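Local coordinates for protein sialidase B (Streptococcus pneumoniae serotype 4, PDB 4XJW) that removes terminal sialic acid residues from oligosaccharides, glycoproteins and glycolipids, as a glycoside hydrolase family 33 enzyme acting as an intramolecular trans-sialidase, at residues D199-N204 against I223-G228; K60-S65 against N141-D146; S541-I546 against V570-P575; Y10-K15 against Y161-S166; N315-A320 against T416-I421. The protein carries 1 engineered substitution. All blocks are in the same frame, centred on the assembly; numbering follows the deposited sequence. Where two conformers were deposited one is given.

Contact 1 of 5, residues D199-N204 against I223-G228; sequences DSTQAN and IDARYG. With DMS (dimethyl sulfoxide), chain C.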
# COMPACT_ATOMS: atom_id res chain seq x y z
N ASP A 199 -2.44 -11.79 8.40
CA ASP A 199 -2.18 -11.28 9.74
C ASP A 199 -3.46 -10.89 10.49
O ASP A 199 -4.57 -11.15 10.03
CB ASP A 199 -1.14 -10.14 9.72
CG ASP A 199 -1.65 -8.83 9.12
OD1 ASP A 199 -2.87 -8.67 8.89
OD2 ASP A 199 -0.80 -7.92 8.91
N SER A 200 -3.28 -10.28 11.66
CA SER A 200 -4.40 -9.92 12.53
C SER A 200 -5.45 -8.99 11.90
O SER A 200 -6.59 -8.93 12.39
CB SER A 200 -3.87 -9.25 13.79
OG SER A 200 -3.09 -8.12 13.44
N THR A 201 -5.08 -8.26 10.86
CA THR A 201 -6.04 -7.35 10.22
C THR A 201 -7.06 -8.10 9.38
O THR A 201 -8.18 -7.61 9.19
CB THR A 201 -5.36 -6.29 9.31
OG1 THR A 201 -4.80 -6.90 8.14
CG2 THR A 201 -4.29 -5.52 10.06
N GLN A 202 -6.67 -9.27 8.89
CA GLN A 202 -7.44 -10.06 7.93
C GLN A 202 -7.77 -9.32 6.64
O GLN A 202 -8.63 -9.74 5.87
CB GLN A 202 -8.70 -10.64 8.59
CG GLN A 202 -8.36 -11.70 9.63
CD GLN A 202 -7.76 -12.96 9.03
OE1 GLN A 202 -6.55 -13.22 9.14
NE2 GLN A 202 -8.59 -13.78 8.40
N ALA A 203 -7.05 -8.23 6.37
CA ALA A 203 -7.12 -7.65 5.04
C ALA A 203 -6.11 -8.34 4.16
O ALA A 203 -4.99 -8.62 4.57
CB ALA A 203 -6.84 -6.16 5.09
N ASN A 204 -6.51 -8.61 2.92
CA ASN A 204 -5.60 -9.23 1.98
C ASN A 204 -4.74 -8.21 1.25
O ASN A 204 -3.79 -8.59 0.56
CB ASN A 204 -6.38 -10.09 0.98
CG ASN A 204 -5.52 -11.17 0.32
OD1 ASN A 204 -4.54 -11.66 0.89
ND2 ASN A 204 -5.90 -11.54 -0.91
N ILE A 223 -1.08 2.20 8.21
CA ILE A 223 -1.37 1.68 6.87
C ILE A 223 -2.87 1.60 6.67
O ILE A 223 -3.63 1.50 7.64
CB ILE A 223 -0.72 0.28 6.69
CG1 ILE A 223 -0.66 -0.13 5.22
CG2 ILE A 223 -1.49 -0.80 7.42
CD1 ILE A 223 0.70 -0.20 4.69
N ASP A 224 -3.29 1.68 5.41
CA ASP A 224 -4.64 1.28 5.02
C ASP A 224 -4.66 -0.24 4.90
O ASP A 224 -3.92 -0.80 4.09
CB ASP A 224 -4.98 1.82 3.62
CG ASP A 224 -5.39 3.28 3.59
OD1 ASP A 224 -5.00 4.10 4.45
OD2 ASP A 224 -6.09 3.63 2.62
N ALA A 225 -5.49 -0.89 5.71
CA ALA A 225 -5.78 -2.30 5.59
C ALA A 225 -6.98 -2.35 4.64
O ALA A 225 -8.09 -2.00 5.04
CB ALA A 225 -6.12 -2.89 6.95
N ARG A 226 -6.75 -2.75 3.40
CA ARG A 226 -7.79 -2.65 2.37
C ARG A 226 -8.38 -4.02 2.08
O ARG A 226 -7.67 -4.96 1.69
CB ARG A 226 -7.23 -1.97 1.12
CG ARG A 226 -6.72 -0.54 1.36
CD ARG A 226 -6.78 0.30 0.09
NE ARG A 226 -6.43 1.69 0.37
CZ ARG A 226 -6.37 2.64 -0.56
NH1 ARG A 226 -6.62 2.34 -1.83
NH2 ARG A 226 -6.06 3.88 -0.20
N TYR A 227 -9.69 -4.14 2.27
CA TYR A 227 -10.33 -5.45 2.20
C TYR A 227 -10.86 -5.81 0.82
O TYR A 227 -10.77 -6.98 0.43
CB TYR A 227 -11.43 -5.57 3.28
CG TYR A 227 -10.87 -5.49 4.67
CD1 TYR A 227 -10.60 -4.25 5.26
CD2 TYR A 227 -10.56 -6.64 5.38
CE1 TYR A 227 -10.04 -4.17 6.53
CE2 TYR A 227 -10.00 -6.57 6.67
CZ TYR A 227 -9.75 -5.33 7.22
OH TYR A 227 -9.21 -5.22 8.48
N GLY A 228 -11.39 -4.82 0.11
CA GLY A 228 -12.03 -5.02 -1.19
C GLY A 228 -11.06 -4.79 -2.34
O GLY A 228 -11.26 -3.89 -3.18
S DMS C . -4.61 7.63 -1.98
O DMS C . -5.39 6.77 -1.02
C1 DMS C . -4.14 6.59 -3.39
C2 DMS C . -5.81 8.69 -2.82
O HOH W 1 -9.34 -8.84 2.04
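A203 and Y227 bring the two backbones closest, 4.8 Å between their CA atoms, just after a type I turn over D199-Q202. The Y227 ring lies beneath the A203 methyl: CB sits 3.6 Å from the ring centroid and 15° off the ring normal, a CH-pi contact offset toward the rim. Y227 OH donates to T201 O at 2.7 Å; this oxygen lies at the ring edge, and N238 ND2 is a second partner of the hydroxyl. The turn is braced internally by an Asx turn, with D199 OD1 accepting from both T201 N and T201 OG1, and by an ST turn in which T201 OG1 accepts from A203 N. A203 CB also meets A225 CB at 3.8 Å. On the strand, R226 grips D224 OD2 side-on through NE and NH2, while its NH1 pairs with D232, the probable proton acceptor, which ties the strand end to the active site. R226 NH2 also donates to O of a dimethyl sulfoxide, probably from the crystallisation liquor, 3.1 Å away at the guanidinium edge. Strand 219-226 runs between 205-213 and 237-244 in an antiparallel four-stranded sheet of the beta-propeller, and 199-204 leads directly into 205-213.

Contact 2 of 5, residues K60-S65 against N141-D146; sequences KNNYFS and NINGID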
# COMPACT_ATOMS: atom_id res chain seq x y z
N LYS A 60 5.38 -27.08 -31.18
CA LYS A 60 5.89 -25.87 -30.56
C LYS A 60 5.04 -25.41 -29.37
O LYS A 60 5.51 -24.62 -28.56
CB LYS A 60 6.06 -24.74 -31.57
CG LYS A 60 4.78 -24.02 -31.92
CD LYS A 60 5.08 -22.86 -32.85
CE LYS A 60 3.88 -21.93 -32.93
NZ LYS A 60 2.61 -22.68 -33.04
N ASN A 61 3.81 -25.90 -29.27
CA ASN A 61 2.94 -25.55 -28.15
C ASN A 61 2.86 -26.64 -27.10
O ASN A 61 1.85 -26.77 -26.40
CB ASN A 61 1.55 -25.16 -28.66
CG ASN A 61 1.58 -23.95 -29.55
OD1 ASN A 61 2.49 -23.12 -29.45
ND2 ASN A 61 0.59 -23.83 -30.43
N ASN A 62 3.92 -27.43 -26.99
CA ASN A 62 4.01 -28.45 -25.97
C ASN A 62 5.19 -28.13 -25.07
O ASN A 62 6.30 -28.60 -25.32
CB ASN A 62 4.21 -29.84 -26.58
CG ASN A 62 2.92 -30.45 -27.10
OD1 ASN A 62 2.02 -29.74 -27.56
ND2 ASN A 62 2.84 -31.78 -27.04
N TYR A 63 4.96 -27.32 -24.04
CA TYR A 63 6.03 -26.97 -23.12
C TYR A 63 5.53 -26.40 -21.80
O TYR A 63 4.39 -25.95 -21.69
CB TYR A 63 7.01 -25.97 -23.74
CG TYR A 63 6.45 -24.60 -24.03
CD1 TYR A 63 5.85 -24.32 -25.26
CD2 TYR A 63 6.53 -23.57 -23.09
CE1 TYR A 63 5.35 -23.08 -25.54
CE2 TYR A 63 6.01 -22.31 -23.38
CZ TYR A 63 5.43 -22.08 -24.60
OH TYR A 63 4.91 -20.84 -24.90
N PHE A 64 6.43 -26.46 -20.82
CA PHE A 64 6.28 -25.80 -19.54
C PHE A 64 7.39 -24.77 -19.44
O PHE A 64 8.53 -25.03 -19.82
CB PHE A 64 6.42 -26.80 -18.41
CG PHE A 64 6.60 -26.16 -17.05
CD1 PHE A 64 5.56 -25.47 -16.46
CD2 PHE A 64 7.81 -26.26 -16.38
CE1 PHE A 64 5.71 -24.90 -15.21
CE2 PHE A 64 7.98 -25.68 -15.13
CZ PHE A 64 6.93 -24.99 -14.55
N SER A 65 7.07 -23.60 -18.91
CA SER A 65 8.09 -22.59 -18.71
C SER A 65 7.82 -21.80 -17.45
O SER A 65 6.66 -21.61 -17.06
CB SER A 65 8.16 -21.65 -19.90
OG SER A 65 7.04 -20.77 -19.91
N ASN A 141 4.11 -34.64 -17.81
CA ASN A 141 3.29 -35.42 -18.72
C ASN A 141 2.89 -34.66 -19.98
O ASN A 141 1.95 -35.04 -20.68
CB ASN A 141 2.06 -35.99 -18.02
CG ASN A 141 1.45 -37.17 -18.77
OD1 ASN A 141 2.17 -38.01 -19.32
ND2 ASN A 141 0.13 -37.24 -18.79
N ILE A 142 3.61 -33.58 -20.27
CA ILE A 142 3.41 -32.89 -21.54
C ILE A 142 3.88 -33.82 -22.67
O ILE A 142 4.99 -34.36 -22.62
CB ILE A 142 4.11 -31.53 -21.58
CG1 ILE A 142 3.44 -30.57 -20.59
CG2 ILE A 142 4.11 -30.94 -22.97
CD1 ILE A 142 4.28 -29.36 -20.22
N ASN A 143 3.02 -34.04 -23.66
CA ASN A 143 3.29 -35.03 -24.70
C ASN A 143 4.60 -34.78 -25.44
O ASN A 143 4.81 -33.71 -26.01
CB ASN A 143 2.14 -35.09 -25.70
CG ASN A 143 2.29 -36.24 -26.68
OD1 ASN A 143 2.74 -37.33 -26.32
ND2 ASN A 143 1.91 -36.01 -27.94
N GLY A 144 5.50 -35.76 -25.38
CA GLY A 144 6.73 -35.69 -26.15
C GLY A 144 7.84 -34.79 -25.61
O GLY A 144 8.75 -34.44 -26.35
N ILE A 145 7.77 -34.42 -24.33
CA ILE A 145 8.86 -33.66 -23.73
C ILE A 145 10.19 -34.38 -23.95
O ILE A 145 10.29 -35.58 -23.72
CB ILE A 145 8.62 -33.41 -22.21
CG1 ILE A 145 7.78 -32.15 -22.01
CG2 ILE A 145 9.94 -33.23 -21.49
CD1 ILE A 145 7.51 -31.84 -20.55
N ASP A 146 11.18 -33.64 -24.43
CA ASP A 146 12.50 -34.20 -24.70
C ASP A 146 13.65 -33.23 -24.40
O ASP A 146 14.81 -33.54 -24.67
CB ASP A 146 12.60 -34.71 -26.15
CG ASP A 146 12.33 -33.62 -27.20
OD1 ASP A 146 12.52 -32.42 -26.92
OD2 ASP A 146 11.94 -33.99 -28.33
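I142 and N62 carry most of this contact, which lies in the lectin-like N-terminal domain of the concanavalin clan, between strand 63-69 and the loop ahead of strand 147-150. The two branches of I142 split the work. CG2, anti to the backbone N, rests 3.8 Å from N62 CB and 3.7 Å from N62 C, while the other branch reaches further along the strand and places CD1 3.6 Å from Y63 C and 3.8 Å from F64 CB. The backbones themselves stay 6.3 Å apart at their nearest CA atoms, N62 and I142, so the isoleucine bridges the gap. N143 occupies the first corner of a type II turn over I142-I145, and its side chain runs beside that of N62 in the same direction, the amide planes 56° apart. Q82 OE1 is a shared partner of N62 ND2 and N143 ND2, and A81 N binds N62 OD1, so both ends of the N62 amide are engaged and its rotation is fixed. Across the contact N62 ND2 donates to N143 O, also a partner of N54 ND2, at 2.9 Å, with an N-H...O angle of 166° and the oxygen exactly in the N62 amide plane.

Contact 3 of 5, residues S541-I546 against V570-P575; sequences SYIDGI and VILSTP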
# COMPACT_ATOMS: atom_id res chain seq x y z
N SER A 541 7.48 26.92 -5.79
CA SER A 541 8.59 26.65 -6.70
C SER A 541 8.59 25.17 -7.07
O SER A 541 7.81 24.39 -6.51
CB SER A 541 9.92 27.01 -6.04
OG SER A 541 10.00 28.40 -5.83
N TYR A 542 9.46 24.78 -7.99
CA TYR A 542 9.54 23.40 -8.45
C TYR A 542 10.96 22.88 -8.41
O TYR A 542 11.91 23.62 -8.58
CB TYR A 542 8.95 23.25 -9.86
CG TYR A 542 7.52 23.69 -9.95
CD1 TYR A 542 6.48 22.79 -9.72
CD2 TYR A 542 7.19 25.01 -10.24
CE1 TYR A 542 5.16 23.19 -9.78
CE2 TYR A 542 5.88 25.42 -10.31
CZ TYR A 542 4.87 24.50 -10.09
OH TYR A 542 3.56 24.91 -10.16
N ILE A 543 11.08 21.58 -8.18
CA ILE A 543 12.36 20.91 -8.25
C ILE A 543 12.60 20.49 -9.69
O ILE A 543 11.79 19.77 -10.27
CB ILE A 543 12.36 19.67 -7.31
CG1 ILE A 543 12.13 20.11 -5.87
CG2 ILE A 543 13.63 18.84 -7.47
CD1 ILE A 543 11.94 18.96 -4.90
N ASP A 544 13.66 21.02 -10.29
CA ASP A 544 14.15 20.48 -11.55
C ASP A 544 15.09 19.35 -11.14
O ASP A 544 15.85 19.49 -10.17
CB ASP A 544 14.91 21.54 -12.36
CG ASP A 544 14.09 22.79 -12.63
OD1 ASP A 544 12.86 22.68 -12.83
OD2 ASP A 544 14.67 23.89 -12.63
N GLY A 545 15.02 18.22 -11.83
CA GLY A 545 15.94 17.13 -11.57
C GLY A 545 15.29 15.85 -11.10
O GLY A 545 15.95 14.81 -11.04
N ILE A 546 14.01 15.92 -10.74
CA ILE A 546 13.24 14.73 -10.41
C ILE A 546 12.04 14.71 -11.34
O ILE A 546 11.38 15.73 -11.49
CB ILE A 546 12.74 14.74 -8.95
CG1 ILE A 546 13.93 14.79 -7.99
CG2 ILE A 546 11.90 13.49 -8.66
CD1 ILE A 546 13.52 14.86 -6.54
N VAL A 570 18.35 17.00 3.57
CA VAL A 570 16.97 16.58 3.42
C VAL A 570 16.96 15.34 2.54
O VAL A 570 17.77 15.23 1.61
CB VAL A 570 16.14 17.71 2.79
CG1 VAL A 570 14.78 17.22 2.31
CG2 VAL A 570 16.00 18.84 3.78
N ILE A 571 16.09 14.38 2.84
CA ILE A 571 15.98 13.19 2.00
C ILE A 571 14.54 13.04 1.49
O ILE A 571 13.59 13.10 2.27
CB ILE A 571 16.43 11.91 2.72
CG1 ILE A 571 17.84 12.11 3.28
CG2 ILE A 571 16.39 10.72 1.77
CD1 ILE A 571 18.32 10.99 4.18
N LEU A 572 14.40 12.90 0.17
CA LEU A 572 13.11 12.70 -0.46
C LEU A 572 12.99 11.25 -0.95
O LEU A 572 13.98 10.66 -1.40
CB LEU A 572 12.96 13.64 -1.65
CG LEU A 572 13.01 15.15 -1.48
CD1 LEU A 572 12.68 15.81 -2.82
CD2 LEU A 572 12.06 15.64 -0.41
N SER A 573 11.79 10.69 -0.89
CA SER A 573 11.50 9.38 -1.46
C SER A 573 10.35 9.52 -2.46
O SER A 573 9.31 10.08 -2.13
CB SER A 573 11.09 8.41 -0.35
OG SER A 573 10.45 7.26 -0.87
N THR A 574 10.55 9.00 -3.67
CA THR A 574 9.59 9.17 -4.76
C THR A 574 9.98 8.28 -5.92
O THR A 574 11.16 7.98 -6.08
CB THR A 574 9.59 10.65 -5.25
OG1 THR A 574 8.75 10.79 -6.41
CG2 THR A 574 11.00 11.10 -5.60
N PRO A 575 9.01 7.88 -6.75
CA PRO A 575 9.39 7.38 -8.07
C PRO A 575 10.09 8.50 -8.84
O PRO A 575 9.75 9.68 -8.68
CB PRO A 575 8.04 7.06 -8.72
CG PRO A 575 7.06 7.96 -8.01
CD PRO A 575 7.55 7.92 -6.57
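I546 and P575 are the nearest backbone points, yet their CA atoms stand 8.6 Å apart, so 541-546, which lies on and beyond strand 541-542, and the strand 570-575 meet mainly through side chains. L572 is the hub. Its CD1, carried outward by an extended chi2 of -174°, meets I543 CD1 at 3.8 Å in a tip-to-tip approach, and meets I546 CD1 at 3.9 Å where the two side chains cross obliquely. Both isoleucines have CG1 anti to the carbonyl carbon and CD1 extended, and their terminal methyls, from residues three apart in sequence, converge on this one leucine carbon. The contact lies between two successive four-stranded sheets of the sialidase beta-propeller: 541-542 is the edge strand of the first, and 569-575 is an inner strand of the second, next to 556-559 and 584-592. W600, from strand 597-605 of the second sheet, touches I543, L572 and V570. Further along, I546 CG2 approaches T574 CG2 at 4.0 Å. The T574 hydroxyl is committed elsewhere: OG1 donates to P575 O at 2.7 Å and has Q548 NE2 as a further partner. The side chain of P575 lies about 5 Å from that of R581, a probable substrate-binding residue.

Contact 4 of 5, residues Y10-K15 against Y161-S166; sequences YQLNNK and YLAKGS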
# COMPACT_ATOMS: atom_id res chain seq x y z
N TYR A 10 24.93 -20.99 -12.83
CA TYR A 10 24.64 -20.90 -14.26
C TYR A 10 24.56 -19.45 -14.70
O TYR A 10 23.73 -18.69 -14.20
CB TYR A 10 23.32 -21.59 -14.60
CG TYR A 10 23.28 -23.08 -14.37
CD1 TYR A 10 23.86 -23.97 -15.28
CD2 TYR A 10 22.65 -23.61 -13.25
CE1 TYR A 10 23.82 -25.33 -15.06
CE2 TYR A 10 22.61 -24.97 -13.03
CZ TYR A 10 23.19 -25.83 -13.94
OH TYR A 10 23.14 -27.19 -13.72
N GLN A 11 25.42 -19.07 -15.63
CA GLN A 11 25.35 -17.75 -16.22
C GLN A 11 24.42 -17.80 -17.42
O GLN A 11 24.65 -18.57 -18.35
CB GLN A 11 26.74 -17.27 -16.64
CG GLN A 11 27.71 -17.21 -15.47
CD GLN A 11 27.21 -16.29 -14.37
OE1 GLN A 11 26.88 -15.13 -14.63
NE2 GLN A 11 27.12 -16.81 -13.16
N LEU A 12 23.36 -17.00 -17.39
CA LEU A 12 22.45 -16.90 -18.51
C LEU A 12 22.82 -15.65 -19.31
O LEU A 12 22.47 -14.53 -18.94
CB LEU A 12 21.00 -16.82 -18.01
CG LEU A 12 20.57 -17.90 -17.01
CD1 LEU A 12 19.13 -17.71 -16.60
CD2 LEU A 12 20.77 -19.30 -17.57
N ASN A 13 23.56 -15.85 -20.39
CA ASN A 13 23.96 -14.74 -21.23
C ASN A 13 23.39 -14.87 -22.63
O ASN A 13 24.13 -15.12 -23.59
CB ASN A 13 25.48 -14.60 -21.28
CG ASN A 13 26.08 -14.28 -19.93
OD1 ASN A 13 25.86 -13.20 -19.38
ND2 ASN A 13 26.85 -15.21 -19.38
N ASN A 14 22.08 -14.70 -22.74
CA ASN A 14 21.35 -14.86 -24.00
C ASN A 14 21.77 -16.11 -24.77
O ASN A 14 22.05 -16.06 -25.97
CB ASN A 14 21.45 -13.59 -24.86
CG ASN A 14 20.79 -12.40 -24.18
OD1 ASN A 14 19.57 -12.35 -24.05
ND2 ASN A 14 21.61 -11.45 -23.74
N LYS A 15 21.83 -17.22 -24.05
CA LYS A 15 22.19 -18.50 -24.63
C LYS A 15 21.69 -19.63 -23.75
O LYS A 15 22.08 -19.72 -22.58
CB LYS A 15 23.70 -18.60 -24.80
CG LYS A 15 24.20 -19.94 -25.32
CD LYS A 15 25.70 -19.92 -25.47
CE LYS A 15 26.21 -21.18 -26.16
NZ LYS A 15 27.64 -21.03 -26.52
N TYR A 161 12.65 -16.90 -25.92
CA TYR A 161 12.64 -16.24 -24.62
C TYR A 161 14.00 -16.26 -23.92
O TYR A 161 14.10 -16.54 -22.72
CB TYR A 161 11.56 -16.86 -23.72
CG TYR A 161 10.24 -17.05 -24.42
CD1 TYR A 161 9.63 -15.98 -25.06
CD2 TYR A 161 9.62 -18.29 -24.45
CE1 TYR A 161 8.42 -16.14 -25.71
CE2 TYR A 161 8.41 -18.46 -25.11
CZ TYR A 161 7.82 -17.39 -25.74
OH TYR A 161 6.62 -17.53 -26.39
N LEU A 162 15.05 -15.97 -24.68
CA LEU A 162 16.42 -15.93 -24.16
C LEU A 162 16.55 -15.01 -22.95
O LEU A 162 16.01 -13.91 -22.94
CB LEU A 162 17.40 -15.51 -25.25
CG LEU A 162 17.84 -16.59 -26.24
CD1 LEU A 162 18.64 -15.96 -27.36
CD2 LEU A 162 18.66 -17.65 -25.52
N ALA A 163 17.27 -15.48 -21.95
CA ALA A 163 17.40 -14.75 -20.69
C ALA A 163 18.78 -14.17 -20.40
O ALA A 163 19.81 -14.75 -20.76
CB ALA A 163 16.96 -15.64 -19.54
N LYS A 164 18.78 -13.01 -19.73
CA LYS A 164 19.98 -12.43 -19.18
C LYS A 164 19.85 -12.42 -17.66
O LYS A 164 18.91 -11.83 -17.13
CB LYS A 164 20.15 -10.99 -19.67
CG LYS A 164 21.39 -10.28 -19.15
CD LYS A 164 22.66 -11.00 -19.57
CE LYS A 164 23.89 -10.15 -19.27
NZ LYS A 164 25.13 -10.73 -19.86
N GLY A 165 20.77 -13.08 -16.96
CA GLY A 165 20.71 -13.20 -15.52
C GLY A 165 21.56 -14.37 -15.09
O GLY A 165 22.44 -14.80 -15.84
N SER A 166 21.32 -14.89 -13.89
CA SER A 166 22.05 -16.06 -13.44
C SER A 166 21.19 -16.91 -12.52
O SER A 166 20.38 -16.39 -11.75
CB SER A 166 23.35 -15.67 -12.75
OG SER A 166 23.11 -14.97 -11.54
O HOH W 2 25.00 -13.61 -16.57
O HOH W 3 24.95 -11.44 -23.11
O HOH W 4 20.07 -17.23 -21.72
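N13 and K164 are cross-strand neighbours in a non-hydrogen-bonded antiparallel pair, and their side chains lie on the same face of the sheet as those of Q11 and S166. The lysine starts with CG anti to its backbone N and bends at chi2 (61°), which turns CD aside; from there the chain runs on extended to cross the asparagine. NZ donates to N13 OD1 at 2.6 Å, in the carbonyl plane and on a lone pair, with a C=O...N angle of 143°. At the other pair on this face, S166 CB lies 4.0 Å from both Q11 OE1 and Q11 NE2. The opposite face belongs to L12. Its CB presses against G165 O at 3.3 Å, while CD1 reaches A163 CB at 4.2 Å; I17 and I167 lie against the same leucine. G165, its partner in the pair, has no side chain, and here the chain turns a corner. The backbone ladder holds this register: L12 N donates to G165 O at 2.8 Å and G165 N returns a bond to L12 O at 3.0 Å. Beyond it N14, with positive phi, swings the chain round, yet its N still donates to A163 O at 3.0 Å. L162 then crosses N14, with CD2 3.5 Å from K15 N, and N44 ND2 links N14 OD1 to L162 O. Alternating faces and the reciprocal L12-G165 bonds mark an antiparallel ladder, here joining strand 5-13 to the start of 166-173, the N- and C-terminal parts of the concanavalin-like domain.

Contact 5 of 5, residues N315-A320 against T416-I421; sequences NNANKA and TPTNYI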
# COMPACT_ATOMS: atom_id res chain seq x y z
N ASN A 315 -14.87 10.20 -5.31
CA ASN A 315 -15.61 10.48 -6.53
C ASN A 315 -17.07 10.87 -6.33
O ASN A 315 -17.62 11.62 -7.14
CB ASN A 315 -15.48 9.32 -7.52
CG ASN A 315 -16.59 8.31 -7.36
OD1 ASN A 315 -16.74 7.70 -6.30
ND2 ASN A 315 -17.37 8.11 -8.41
N ASN A 316 -17.69 10.40 -5.25
CA ASN A 316 -19.11 10.69 -5.04
C ASN A 316 -19.44 11.49 -3.77
O ASN A 316 -20.60 11.70 -3.44
CB ASN A 316 -19.94 9.41 -5.10
CG ASN A 316 -19.60 8.43 -4.00
OD1 ASN A 316 -18.61 8.59 -3.29
ND2 ASN A 316 -20.42 7.40 -3.84
N ALA A 317 -18.40 11.93 -3.06
CA ALA A 317 -18.58 12.73 -1.86
C ALA A 317 -19.17 14.09 -2.22
O ALA A 317 -18.71 14.73 -3.17
CB ALA A 317 -17.26 12.91 -1.13
N ASN A 318 -20.17 14.54 -1.46
CA ASN A 318 -20.77 15.85 -1.68
C ASN A 318 -19.76 16.96 -1.43
O ASN A 318 -19.38 17.21 -0.29
CB ASN A 318 -21.99 16.02 -0.76
CG ASN A 318 -22.82 17.25 -1.09
OD1 ASN A 318 -22.33 18.23 -1.66
ND2 ASN A 318 -24.09 17.22 -0.72
N LYS A 319 -19.34 17.63 -2.50
CA LYS A 319 -18.28 18.63 -2.41
C LYS A 319 -18.76 19.95 -1.81
O LYS A 319 -17.95 20.78 -1.41
CB LYS A 319 -17.69 18.90 -3.80
CG LYS A 319 -17.12 17.66 -4.48
CD LYS A 319 -16.03 17.02 -3.63
CE LYS A 319 -15.38 15.86 -4.36
NZ LYS A 319 -16.35 14.77 -4.66
N ALA A 320 -20.08 20.13 -1.73
CA ALA A 320 -20.66 21.40 -1.29
C ALA A 320 -21.34 21.32 0.08
O ALA A 320 -22.23 22.12 0.38
CB ALA A 320 -21.63 21.92 -2.33
N THR A 416 -24.07 13.23 6.66
CA THR A 416 -23.98 13.70 5.28
C THR A 416 -23.00 12.83 4.49
O THR A 416 -21.92 12.51 4.99
CB THR A 416 -23.49 15.16 5.27
OG1 THR A 416 -24.42 15.99 6.00
CG2 THR A 416 -23.34 15.68 3.86
N PRO A 417 -23.38 12.41 3.28
CA PRO A 417 -22.52 11.57 2.43
C PRO A 417 -21.38 12.39 1.85
O PRO A 417 -21.39 12.71 0.67
CB PRO A 417 -23.46 11.09 1.32
CG PRO A 417 -24.49 12.19 1.23
CD PRO A 417 -24.71 12.61 2.66
N THR A 418 -20.41 12.72 2.68
CA THR A 418 -19.26 13.49 2.24
C THR A 418 -18.05 12.98 3.01
O THR A 418 -18.20 12.10 3.85
CB THR A 418 -19.46 15.01 2.48
OG1 THR A 418 -18.44 15.76 1.81
CG2 THR A 418 -19.46 15.33 3.98
N ASN A 419 -16.87 13.51 2.73
CA ASN A 419 -15.66 13.06 3.43
C ASN A 419 -15.35 13.92 4.66
O ASN A 419 -15.58 15.14 4.66
CB ASN A 419 -14.46 13.06 2.49
CG ASN A 419 -14.23 14.41 1.86
OD1 ASN A 419 -15.03 14.85 1.04
ND2 ASN A 419 -13.14 15.08 2.25
N TYR A 420 -14.81 13.27 5.69
CA TYR A 420 -14.46 13.94 6.94
C TYR A 420 -13.01 13.63 7.31
O TYR A 420 -12.39 12.74 6.71
CB TYR A 420 -15.36 13.47 8.09
CG TYR A 420 -16.84 13.63 7.84
CD1 TYR A 420 -17.54 12.72 7.05
CD2 TYR A 420 -17.54 14.69 8.41
CE1 TYR A 420 -18.90 12.87 6.83
CE2 TYR A 420 -18.90 14.84 8.19
CZ TYR A 420 -19.57 13.94 7.40
OH TYR A 420 -20.92 14.09 7.19
N ILE A 421 -12.48 14.34 8.29
CA ILE A 421 -11.19 13.99 8.89
C ILE A 421 -11.44 13.65 10.35
O ILE A 421 -12.16 14.38 11.03
CB ILE A 421 -10.16 15.13 8.81
CG1 ILE A 421 -9.85 15.46 7.35
CG2 ILE A 421 -8.85 14.75 9.52
CD1 ILE A 421 -8.83 16.60 7.17
O HOH W 5 -22.59 12.19 -1.80
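An inverse gamma turn centred on P417, at the entry to propeller strand 420-426, offers its carbonyl to N318 of the loop that follows strand 301-308. The bond N318 N to P417 O is 3.1 Å long and almost straight, 174° at the hydrogen, with the donor in the carbonyl plane. T418 replies from the other segment: its OG1, anti to the backbone N (chi1 -169°), donates to N318 O at 2.7 Å, the donor tilted 32° from that carbonyl plane. N318 is thus held through both its backbone N and its O, while its side-chain OD1 accepts from A320 N in an Asx turn. A water also donates to both N316 O and P417 O, bridging the segments beside the direct bonds. A317 approaches to 4.2 Å, CA to CA, of T418, and its methyl CB lies 3.7 Å from N419 OD1 and 3.9 Å from N419 N. That nitrogen is buried with no partner in the model, whereas the N419 side-chain amide is bonded to G449 O and N448 ND2. Strands 301-308 and 420-426 are neighbours in one sheet, and the chain between them builds a separate antiparallel sheet that includes 324-327 and 413-414, so the contact joins the two ends of that insertion.

Overall arrangement
Contacts 4 and 2 belong to the N-terminal lectin-like domain, and contact 2 is nested in the loop that contact 4 closes; their centres are 21 Å apart, and they touch where Y63 OH comes 4.0 Å from Y161 OH. Contacts 1, 5 and 3 follow through the catalytic propeller. Contacts 1 and 5 lie in different sheets and contact 3 bridges two further ones, with centres 24 Å (1 and 5), 31 Å (1 and 3) and 32 Å (3 and 5) apart. Contact 5 lies opposite contacts 2 and 4 about the chain's centre, its centre 56 Å from that of contact 2 and 53 Å from that of contact 4. Contact 1 is closest of the five to the probable proton acceptor D232, while contact 3 borders R581 and Y615, the probable substrate-binding residue and nucleophile.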